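Reticulocyte-binding protein 2a (Plasmodium vivax, PDB 4Z8N) probably binds a receptor on red blood cells, including reticulocytes, during parasite invasion, through this largely helical erythrocyte-binding domain. Local coordinates at residues Val71-Lys74 with Ala75-Glu78; Ala99-Asn102 with Glu103-Gln107; Asp109-Lys112 with Asn113-Ala117; Ile215-Gly218 with Glu219-Gly223. One frame throughout, in Å; residues are numbered along the deposited sequence.

Interaction 1: Val71-Lys74 with Ala75-Glu78; sequences VPKK and AALE
V71-K74 and A75-E78 make up the opening turns of helix 71-85 and are joined by four successive i to i+4 backbone bonds, from A75 N to V71 O at 2.8 Å to E78 N on K74 O at 2.9 Å. P72, which has no N-H to offer, sits in the first turn, where a helix needs none. The main side-chain pair is K74 and E78, one turn apart, lying next to each other and pointing the same way. K74 carries its CG opposite the backbone N (chi1 -180°), and bends at its last two torsions turn the ammonium group toward E78. There K74 NZ makes a salt bridge of 3.2 Å with E78 OE1, reaching that oxygen almost in line with its C-O bond. The lysine's CG passes 3.7 Å from the same OE1, while E78 CG lies against K74 O at 3.2 Å. The other carboxylate oxygen, OE2, takes a hydrogen bond from I4 N near the start of the chain. K73 bends over the helix instead, its NZ 3.7 Å from L77 CB, and it also touches Q107 and Y111 of helix 94-115. L77 is buried and reaches Y104 on that helix. With K74 on one oxygen and I4 N on the other, both oxygens of the E78 carboxylate are engaged, its charge probably balanced by the lysine, and it links this helix start to the N-terminal segment.

Interaction 2: Ala99-Asn102 with Glu103-Gln107; sequences AKHN and EYKQQ
K105 reaches back one helical turn to H101, an i to i+4 pair on the surface of helix 94-115. Its CB sits 3.6 Å from N102 O. Chi1 of -66° sets CG beside the backbone N, 3.5 Å from H101 O, and beyond it the chain is extended: CD skims past H101 CD2, and CE comes to 3.4 Å from H101 NE2. NZ ends at the edge of the imidazole, in its plane, 4.1 Å from NE2. Y104 CD2 lies above one face of the imidazole, toward its rim, the two rings turned 38° to each other with centroids 5.7 Å apart, a slanted pairing that is neither stacked nor T-shaped. Y104 also makes an edge-to-face pair with F206. Further round the helix, K100 and E103, an i to i+3 pair, run alongside each other; K100 NZ makes a salt bridge with E103 OE1 at 3.1 Å, its hydrogen bond weak, and the lysine also rests on T80 and L84 of helix 71-85. N102 ND2 and Q106 NE2 approach to 3.5 Å, two donors with no bond between them. K100 and E103 thus probably offset each other's charge, whereas the ammonium of K105 beside the imidazole would, if anything, disfavour protonation of H101.

Interaction 3: Asp109-Lys112 with Asn113-Ala117; sequences DAYK and NCVQA
V115 and Y111 form the tight part of this last stretch of helix 94-115. The valine's CG2 lies over one face of the phenol ring, 3.8 Å from its centroid and 15° off the ring normal, a CH-pi contact. Y111 sends its ring opposite its backbone N (chi1 -179°), forward along the helix, where the methyl one turn later meets it; the same CG2 also presses on Y111 O at 3.2 Å. Both residues are buried. The looser side belongs to D109 and N113, both exposed, their carboxylate and amide planes 72° apart; D109 OD1 stays 3.8 Å from N113 ND2, which comes nearer to D109 O, but at an angle too poor for a hydrogen bond. On a separate flank K112, stretched full length, passes Q116 with its CE 3.5 Å from OE1, a contact of carbon with oxygen. Beneath the side chains the backbone stays regular up to Q116 N, bound to K112 O at 2.8 Å. Q116 lies about 9 Å, side chain to side chain, from E120, a calcium ligand of this protein although no calcium is bound here. Y111 packs on K73 and K74 of helix 71-85, the K112-Q116 flank and V115 touch F10 of strand 9-11, and C114 is disulfide-bonded to C70, just before helix 71-85.

Interaction 4: Ile215-Gly218 with Glu219-Gly223; sequences ITIG and EAHTG
G218 O is gripped twice by T222: the backbone N binds it at 2.9 Å and the hydroxyl OG1 donates to it at 3.0 Å, the two arriving from opposite faces of the carbonyl plane. The threonine hydroxyl thus bonds back to the i-4 carbonyl within the helix, alongside the regular backbone bond. OG1 stands 35° above that plane, placed there by a chi1 of -78° that sets it next to the threonine's own N. One turn earlier, E219 N reaches I215 O at 2.7 Å. The glutamate chain then runs over I215, CG 3.2 Å from that same carbonyl oxygen and OE2 3.7 Å from I215 CG2. A water donates to its OE1 and also lies 3.2 Å from T216 OG1, which has a further partner in L212 O; OE2 has a long, weak ion pair with K178 of helix 168-194. I217 and H221 stand next to each other, both pointing the same way, with I217 CG2 3.9 Å from H221 CD2. Bonds from NE2 to D9 and from ND1 to S266 fix the rotation of the buried H221 and connect the N-terminal hairpin with helix 246-297. The carboxylate of D9 could also favour the protonated imidazole.

In the fold
All four are local contacts within helices of the erythrocyte-binding domain. Interactions 2 and 3 follow each other on helix 94-115, and interaction 1, on helix 71-85, packs against both. Interactions 1 and 2 lie at the surface and each include a lysine-glutamate salt bridge. Interaction 3 is partly buried, with a ring and a methyl on its inner side and the exposed D109 and N113 on the outer. Interaction 4, on helix 199-237, is nearest the chain's centre, its centre 20 to 24 Å from the others; it has, instead of a salt bridge between its turns, a doubly bonded carbonyl and a buried histidine, while interaction 3 has neither salt bridge nor such a carbonyl.

Interaction 1: Val71-Lys74 with Ala75-Glu78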
loop_
_atom_site.group_PDB
_atom_site.type_symbol
_atom_site.label_atom_id
_atom_site.label_comp_id
_atom_site.label_asym_id
_atom_site.label_seq_id
_atom_site.Cartn_x
_atom_site.Cartn_y
_atom_site.Cartn_z
ATOM N N VAL A 71 -7.318 16.140 3.255
ATOM C CA VAL A 71 -8.693 15.656 3.153
ATOM C C VAL A 71 -9.591 16.505 2.233
ATOM O O VAL A 71 -10.310 15.937 1.407
ATOM C CB VAL A 71 -9.347 15.548 4.553
ATOM C CG1 VAL A 71 -10.841 15.291 4.437
ATOM C CG2 VAL A 71 -8.675 14.445 5.356
ATOM N N PRO A 72 -9.554 17.854 2.355
ATOM C CA PRO A 72 -10.370 18.631 1.412
ATOM C C PRO A 72 -9.989 18.364 -0.042
ATOM O O PRO A 72 -10.855 18.353 -0.920
ATOM C CB PRO A 72 -10.065 20.084 1.793
ATOM C CG PRO A 72 -9.644 20.018 3.212
ATOM C CD PRO A 72 -8.888 18.732 3.336
ATOM N N LYS A 73 -8.703 18.142 -0.285
ATOM C CA LYS A 73 -8.232 17.791 -1.616
ATOM C C LYS A 73 -8.746 16.412 -2.032
ATOM O O LYS A 73 -9.116 16.198 -3.187
ATOM C CB LYS A 73 -6.705 17.827 -1.669
ATOM C CG LYS A 73 -6.143 17.560 -3.045
ATOM C CD LYS A 73 -6.607 18.615 -4.027
ATOM C CE LYS A 73 -7.136 17.983 -5.296
ATOM N NZ LYS A 73 -8.398 17.225 -5.076
ATOM N N LYS A 74 -8.772 15.483 -1.082
ATOM C CA LYS A 74 -9.273 14.137 -1.337
ATOM C C LYS A 74 -10.758 14.163 -1.675
ATOM O O LYS A 74 -11.215 13.447 -2.565
ATOM C CB LYS A 74 -9.027 13.235 -0.127
ATOM C CG LYS A 74 -9.512 11.806 -0.311
ATOM C CD LYS A 74 -9.221 10.963 0.915
ATOM C CE LYS A 74 -9.975 11.461 2.130
ATOM N NZ LYS A 74 -11.448 11.383 1.939
ATOM N N ALA A 75 -11.502 15.000 -0.957
ATOM C CA ALA A 75 -12.940 15.133 -1.164
ATOM C C ALA A 75 -13.258 15.621 -2.574
ATOM O O ALA A 75 -14.098 15.040 -3.263
ATOM C CB ALA A 75 -13.533 16.077 -0.135
ATOM N N ALA A 76 -12.584 16.688 -2.994
ATOM C CA ALA A 76 -12.768 17.237 -4.332
ATOM C C ALA A 76 -12.451 16.189 -5.396
ATOM O O ALA A 76 -13.162 16.067 -6.394
ATOM C CB ALA A 76 -11.897 18.473 -4.526
ATOM N N LEU A 77 -11.384 15.430 -5.169
ATOM C CA LEU A 77 -10.984 14.366 -6.086
ATOM C C LEU A 77 -12.059 13.285 -6.197
ATOM O O LEU A 77 -12.386 12.837 -7.296
ATOM C CB LEU A 77 -9.659 13.746 -5.636
ATOM C CG LEU A 77 -9.145 12.529 -6.405
ATOM C CD1 LEU A 77 -8.943 12.848 -7.885
ATOM C CD2 LEU A 77 -7.853 12.023 -5.784
ATOM N N GLU A 78 -12.611 12.876 -5.058
ATOM C CA GLU A 78 -13.629 11.828 -5.037
ATOM C C GLU A 78 -14.961 12.294 -5.627
ATOM O O GLU A 78 -15.701 11.497 -6.200
ATOM C CB GLU A 78 -13.840 11.313 -3.611
ATOM C CG GLU A 78 -12.640 10.568 -3.043
ATOM C CD GLU A 78 -12.994 9.710 -1.844
ATOM O OE1 GLU A 78 -12.842 10.192 -0.702
ATOM O OE2 GLU A 78 -13.417 8.550 -2.043
#

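Interaction 2: Ala99-Asn102 with Glu103-Gln107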
loop_
_atom_site.group_PDB
_atom_site.type_symbol
_atom_site.label_atom_id
_atom_site.label_comp_id
_atom_site.label_asym_id
_atom_site.label_seq_id
_atom_site.Cartn_x
_atom_site.Cartn_y
_atom_site.Cartn_z
ATOM N N ALA A 99 -13.747 17.853 -19.744
ATOM C CA ALA A 99 -13.203 18.869 -18.853
ATOM C C ALA A 99 -13.080 18.322 -17.434
ATOM O O ALA A 99 -12.123 18.624 -16.718
ATOM C CB ALA A 99 -14.075 20.118 -18.875
ATOM N N LYS A 100 -14.052 17.508 -17.037
ATOM C CA LYS A 100 -14.054 16.906 -15.710
ATOM C C LYS A 100 -12.915 15.905 -15.565
ATOM O O LYS A 100 -12.317 15.779 -14.496
ATOM C CB LYS A 100 -15.393 16.218 -15.433
ATOM C CG LYS A 100 -15.964 16.519 -14.059
ATOM C CD LYS A 100 -16.386 17.975 -13.958
ATOM C CE LYS A 100 -16.812 18.335 -12.545
ATOM N NZ LYS A 100 -15.698 18.151 -11.572
ATOM N N HIS A 101 -12.619 15.190 -16.646
ATOM C CA HIS A 101 -11.517 14.242 -16.637
ATOM C C HIS A 101 -10.197 14.989 -16.530
ATOM O O HIS A 101 -9.287 14.570 -15.812
ATOM C CB HIS A 101 -11.532 13.369 -17.891
ATOM C CG HIS A 101 -10.474 12.310 -17.893
ATOM N ND1 HIS A 101 -10.643 11.090 -17.275
ATOM C CD2 HIS A 101 -9.229 12.294 -18.425
ATOM C CE1 HIS A 101 -9.549 10.364 -17.432
ATOM N NE2 HIS A 101 -8.678 11.071 -18.126
ATOM N N ASN A 102 -10.102 16.099 -17.253
ATOM C CA ASN A 102 -8.940 16.970 -17.169
ATOM C C ASN A 102 -8.750 17.475 -15.738
ATOM O O ASN A 102 -7.630 17.537 -15.229
ATOM C CB ASN A 102 -9.089 18.139 -18.142
ATOM C CG ASN A 102 -7.814 18.938 -18.294
ATOM O OD1 ASN A 102 -6.931 18.576 -19.072
ATOM N ND2 ASN A 102 -7.713 20.037 -17.558
ATOM N N GLU A 103 -9.859 17.818 -15.092
ATOM C CA GLU A 103 -9.850 18.270 -13.706
ATOM C C GLU A 103 -9.399 17.156 -12.760
ATOM O O GLU A 103 -8.676 17.402 -11.793
ATOM C CB GLU A 103 -11.241 18.771 -13.311
ATOM C CG GLU A 103 -11.318 19.428 -11.944
ATOM C CD GLU A 103 -12.664 20.084 -11.695
ATOM O OE1 GLU A 103 -13.489 20.124 -12.633
ATOM O OE2 GLU A 103 -12.898 20.560 -10.564
ATOM N N TYR A 104 -9.833 15.933 -13.052
ATOM C CA TYR A 104 -9.466 14.763 -12.263
ATOM C C TYR A 104 -7.953 14.548 -12.231
ATOM O O TYR A 104 -7.385 14.260 -11.180
ATOM C CB TYR A 104 -10.165 13.518 -12.813
ATOM C CG TYR A 104 -9.466 12.218 -12.482
ATOM C CD1 TYR A 104 -9.632 11.609 -11.244
ATOM C CD2 TYR A 104 -8.641 11.596 -13.411
ATOM C CE1 TYR A 104 -8.992 10.421 -10.941
ATOM C CE2 TYR A 104 -7.998 10.411 -13.117
ATOM C CZ TYR A 104 -8.176 9.828 -11.882
ATOM O OH TYR A 104 -7.535 8.645 -11.592
ATOM N N LYS A 105 -7.309 14.690 -13.386
ATOM C CA LYS A 105 -5.861 14.535 -13.482
ATOM C C LYS A 105 -5.128 15.538 -12.596
ATOM O O LYS A 105 -4.208 15.175 -11.864
ATOM C CB LYS A 105 -5.396 14.699 -14.931
ATOM C CG LYS A 105 -5.879 13.619 -15.881
ATOM C CD LYS A 105 -5.571 14.005 -17.322
ATOM C CE LYS A 105 -5.806 12.849 -18.280
ATOM N NZ LYS A 105 -5.590 13.248 -19.700
ATOM N N GLN A 106 -5.538 16.801 -12.673
ATOM C CA GLN A 106 -4.935 17.854 -11.865
ATOM C C GLN A 106 -5.146 17.577 -10.381
ATOM O O GLN A 106 -4.227 17.713 -9.574
ATOM C CB GLN A 106 -5.519 19.216 -12.241
ATOM C CG GLN A 106 -5.307 19.596 -13.699
ATOM C CD GLN A 106 -6.183 20.755 -14.140
ATOM O OE1 GLN A 106 -7.258 20.984 -13.584
ATOM N NE2 GLN A 106 -5.724 21.495 -15.143
ATOM N N GLN A 107 -6.362 17.172 -10.034
ATOM C CA GLN A 107 -6.721 16.916 -8.646
ATOM C C GLN A 107 -6.020 15.685 -8.077
ATOM O O GLN A 107 -5.665 15.661 -6.899
ATOM C CB GLN A 107 -8.237 16.763 -8.512
ATOM C CG GLN A 107 -8.995 18.077 -8.632
ATOM C CD GLN A 107 -10.493 17.877 -8.614
ATOM O OE1 GLN A 107 -10.990 16.803 -8.957
ATOM N NE2 GLN A 107 -11.224 18.907 -8.207
#

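Interaction 3: Asp109-Lys112 with Asn113-Ala117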
loop_
_atom_site.group_PDB
_atom_site.type_symbol
_atom_site.label_atom_id
_atom_site.label_comp_id
_atom_site.label_asym_id
_atom_site.label_seq_id
_atom_site.Cartn_x
_atom_site.Cartn_y
_atom_site.Cartn_z
ATOM N N ASP A 109 -3.073 14.683 -9.139
ATOM C CA ASP A 109 -1.691 15.131 -9.019
ATOM C C ASP A 109 -1.503 16.033 -7.802
ATOM O O ASP A 109 -0.477 15.967 -7.126
ATOM C CB ASP A 109 -1.253 15.862 -10.289
ATOM C CG ASP A 109 0.210 16.253 -10.257
ATOM O OD1 ASP A 109 1.043 15.406 -9.869
ATOM O OD2 ASP A 109 0.526 17.406 -10.615
ATOM N N ALA A 110 -2.495 16.873 -7.525
ATOM C CA ALA A 110 -2.418 17.796 -6.396
ATOM C C ALA A 110 -2.508 17.057 -5.063
ATOM O O ALA A 110 -1.812 17.403 -4.108
ATOM C CB ALA A 110 -3.514 18.852 -6.494
ATOM N N TYR A 111 -3.364 16.040 -5.003
ATOM C CA TYR A 111 -3.511 15.240 -3.791
ATOM C C TYR A 111 -2.243 14.440 -3.516
ATOM O O TYR A 111 -1.787 14.365 -2.377
ATOM C CB TYR A 111 -4.720 14.302 -3.897
ATOM C CG TYR A 111 -4.952 13.459 -2.661
ATOM C CD1 TYR A 111 -5.264 14.051 -1.444
ATOM C CD2 TYR A 111 -4.867 12.073 -2.712
ATOM C CE1 TYR A 111 -5.477 13.291 -0.310
ATOM C CE2 TYR A 111 -5.082 11.300 -1.578
ATOM C CZ TYR A 111 -5.386 11.917 -0.381
ATOM O OH TYR A 111 -5.604 11.165 0.752
ATOM N N LYS A 112 -1.679 13.849 -4.566
ATOM C CA LYS A 112 -0.436 13.093 -4.448
ATOM C C LYS A 112 0.688 13.951 -3.871
ATOM O O LYS A 112 1.451 13.497 -3.019
ATOM C CB LYS A 112 -0.017 12.531 -5.809
ATOM C CG LYS A 112 1.322 11.807 -5.794
ATOM C CD LYS A 112 1.683 11.279 -7.173
ATOM C CE LYS A 112 2.990 10.503 -7.141
ATOM N NZ LYS A 112 3.366 9.985 -8.487
ATOM N N ASN A 113 0.779 15.194 -4.332
ATOM C CA ASN A 113 1.817 16.107 -3.862
ATOM C C ASN A 113 1.597 16.536 -2.417
ATOM O O ASN A 113 2.552 16.708 -1.660
ATOM C CB ASN A 113 1.897 17.336 -4.766
ATOM C CG ASN A 113 2.514 17.026 -6.113
ATOM O OD1 ASN A 113 3.310 16.096 -6.244
ATOM N ND2 ASN A 113 2.155 17.808 -7.123
ATOM N N CYS A 114 0.336 16.716 -2.046
ATOM C CA CYS A 114 -0.021 17.066 -0.677
ATOM C C CYS A 114 0.346 15.918 0.263
ATOM O O CYS A 114 0.812 16.137 1.380
ATOM C CB CYS A 114 -1.514 17.395 -0.582
ATOM S SG CYS A 114 -2.120 17.766 1.081
ATOM N N VAL A 115 0.142 14.694 -0.211
ATOM C CA VAL A 115 0.450 13.498 0.566
ATOM C C VAL A 115 1.956 13.247 0.628
ATOM O O VAL A 115 2.503 12.940 1.688
ATOM C CB VAL A 115 -0.261 12.260 -0.023
ATOM C CG1 VAL A 115 0.248 10.979 0.624
ATOM C CG2 VAL A 115 -1.767 12.388 0.145
ATOM N N GLN A 116 2.626 13.393 -0.510
ATOM C CA GLN A 116 4.061 13.138 -0.588
ATOM C C GLN A 116 4.908 14.327 -0.138
ATOM O O GLN A 116 6.134 14.279 -0.221
ATOM C CB GLN A 116 4.459 12.748 -2.012
ATOM C CG GLN A 116 4.129 11.317 -2.392
ATOM C CD GLN A 116 4.647 10.961 -3.770
ATOM O OE1 GLN A 116 4.953 11.842 -4.575
ATOM N NE2 GLN A 116 4.759 9.667 -4.048
ATOM N N ALA A 117 4.262 15.393 0.324
ATOM C CA ALA A 117 4.994 16.560 0.809
ATOM C C ALA A 117 5.830 16.183 2.029
ATOM O O ALA A 117 5.409 15.362 2.847
ATOM C CB ALA A 117 4.036 17.693 1.142
#

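Interaction 4: Ile215-Gly218 with Glu219-Gly223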
loop_
_atom_site.group_PDB
_atom_site.type_symbol
_atom_site.label_atom_id
_atom_site.label_comp_id
_atom_site.label_asym_id
_atom_site.label_seq_id
_atom_site.Cartn_x
_atom_site.Cartn_y
_atom_site.Cartn_z
ATOM N N ILE A 215 -4.932 -2.093 -10.065
ATOM C CA ILE A 215 -4.188 -3.345 -10.208
ATOM C C ILE A 215 -2.682 -3.096 -10.135
ATOM O O ILE A 215 -1.952 -3.859 -9.497
ATOM C CB ILE A 215 -4.549 -4.064 -11.527
ATOM C CG1 ILE A 215 -5.976 -4.605 -11.444
ATOM C CG2 ILE A 215 -3.579 -5.205 -11.816
ATOM C CD1 ILE A 215 -6.420 -5.361 -12.667
ATOM N N THR A 216 -2.225 -2.018 -10.769
ATOM C CA THR A 216 -0.816 -1.634 -10.709
ATOM C C THR A 216 -0.357 -1.418 -9.263
ATOM O O THR A 216 0.695 -1.911 -8.860
ATOM C CB THR A 216 -0.546 -0.363 -11.532
ATOM O OG1 THR A 216 -0.808 -0.629 -12.916
ATOM C CG2 THR A 216 0.900 0.078 -11.383
ATOM N N ILE A 217 -1.154 -0.688 -8.488
ATOM C CA ILE A 217 -0.882 -0.505 -7.064
ATOM C C ILE A 217 -0.922 -1.842 -6.322
ATOM O O ILE A 217 -0.063 -2.132 -5.489
ATOM C CB ILE A 217 -1.894 0.463 -6.416
ATOM C CG1 ILE A 217 -1.801 1.844 -7.062
ATOM C CG2 ILE A 217 -1.652 0.571 -4.920
ATOM C CD1 ILE A 217 -2.876 2.807 -6.595
ATOM N N GLY A 218 -1.926 -2.655 -6.638
ATOM C CA GLY A 218 -2.075 -3.965 -6.030
ATOM C C GLY A 218 -0.905 -4.888 -6.317
ATOM O O GLY A 218 -0.501 -5.675 -5.463
ATOM N N GLU A 219 -0.359 -4.789 -7.526
ATOM C CA GLU A 219 0.810 -5.578 -7.904
ATOM C C GLU A 219 2.050 -5.120 -7.143
ATOM O O GLU A 219 2.915 -5.927 -6.804
ATOM C CB GLU A 219 1.062 -5.488 -9.410
ATOM C CG GLU A 219 0.045 -6.213 -10.269
ATOM C CD GLU A 219 0.238 -5.933 -11.748
ATOM O OE1 GLU A 219 0.920 -4.941 -12.082
ATOM O OE2 GLU A 219 -0.289 -6.703 -12.574
ATOM N N ALA A 220 2.131 -3.819 -6.879
ATOM C CA ALA A 220 3.235 -3.264 -6.104
ATOM C C ALA A 220 3.219 -3.799 -4.669
ATOM O O ALA A 220 4.255 -4.193 -4.130
ATOM C CB ALA A 220 3.175 -1.742 -6.108
ATOM N N HIS A 221 2.039 -3.816 -4.057
ATOM C CA HIS A 221 1.884 -4.378 -2.720
ATOM C C HIS A 221 2.114 -5.885 -2.722
ATOM O O HIS A 221 2.692 -6.431 -1.784
ATOM C CB HIS A 221 0.498 -4.063 -2.155
ATOM C CG HIS A 221 0.354 -2.660 -1.654
ATOM N ND1 HIS A 221 1.166 -2.136 -0.670
ATOM C CD2 HIS A 221 -0.514 -1.677 -1.988
ATOM C CE1 HIS A 221 0.809 -0.888 -0.428
ATOM N NE2 HIS A 221 -0.207 -0.582 -1.216
ATOM N N THR A 222 1.650 -6.550 -3.777
ATOM C CA THR A 222 1.835 -7.990 -3.928
ATOM C C THR A 222 3.317 -8.367 -3.954
ATOM O O THR A 222 3.724 -9.371 -3.368
ATOM C CB THR A 222 1.150 -8.503 -5.214
ATOM O OG1 THR A 222 -0.261 -8.609 -4.992
ATOM C CG2 THR A 222 1.689 -9.862 -5.612
ATOM N N GLY A 223 4.118 -7.554 -4.636
ATOM C CA GLY A 223 5.554 -7.760 -4.671
ATOM C C GLY A 223 6.178 -7.700 -3.288
ATOM O O GLY A 223 7.069 -8.487 -2.968
HETATM O O HOH W 1 0.349 -3.427 -13.998
#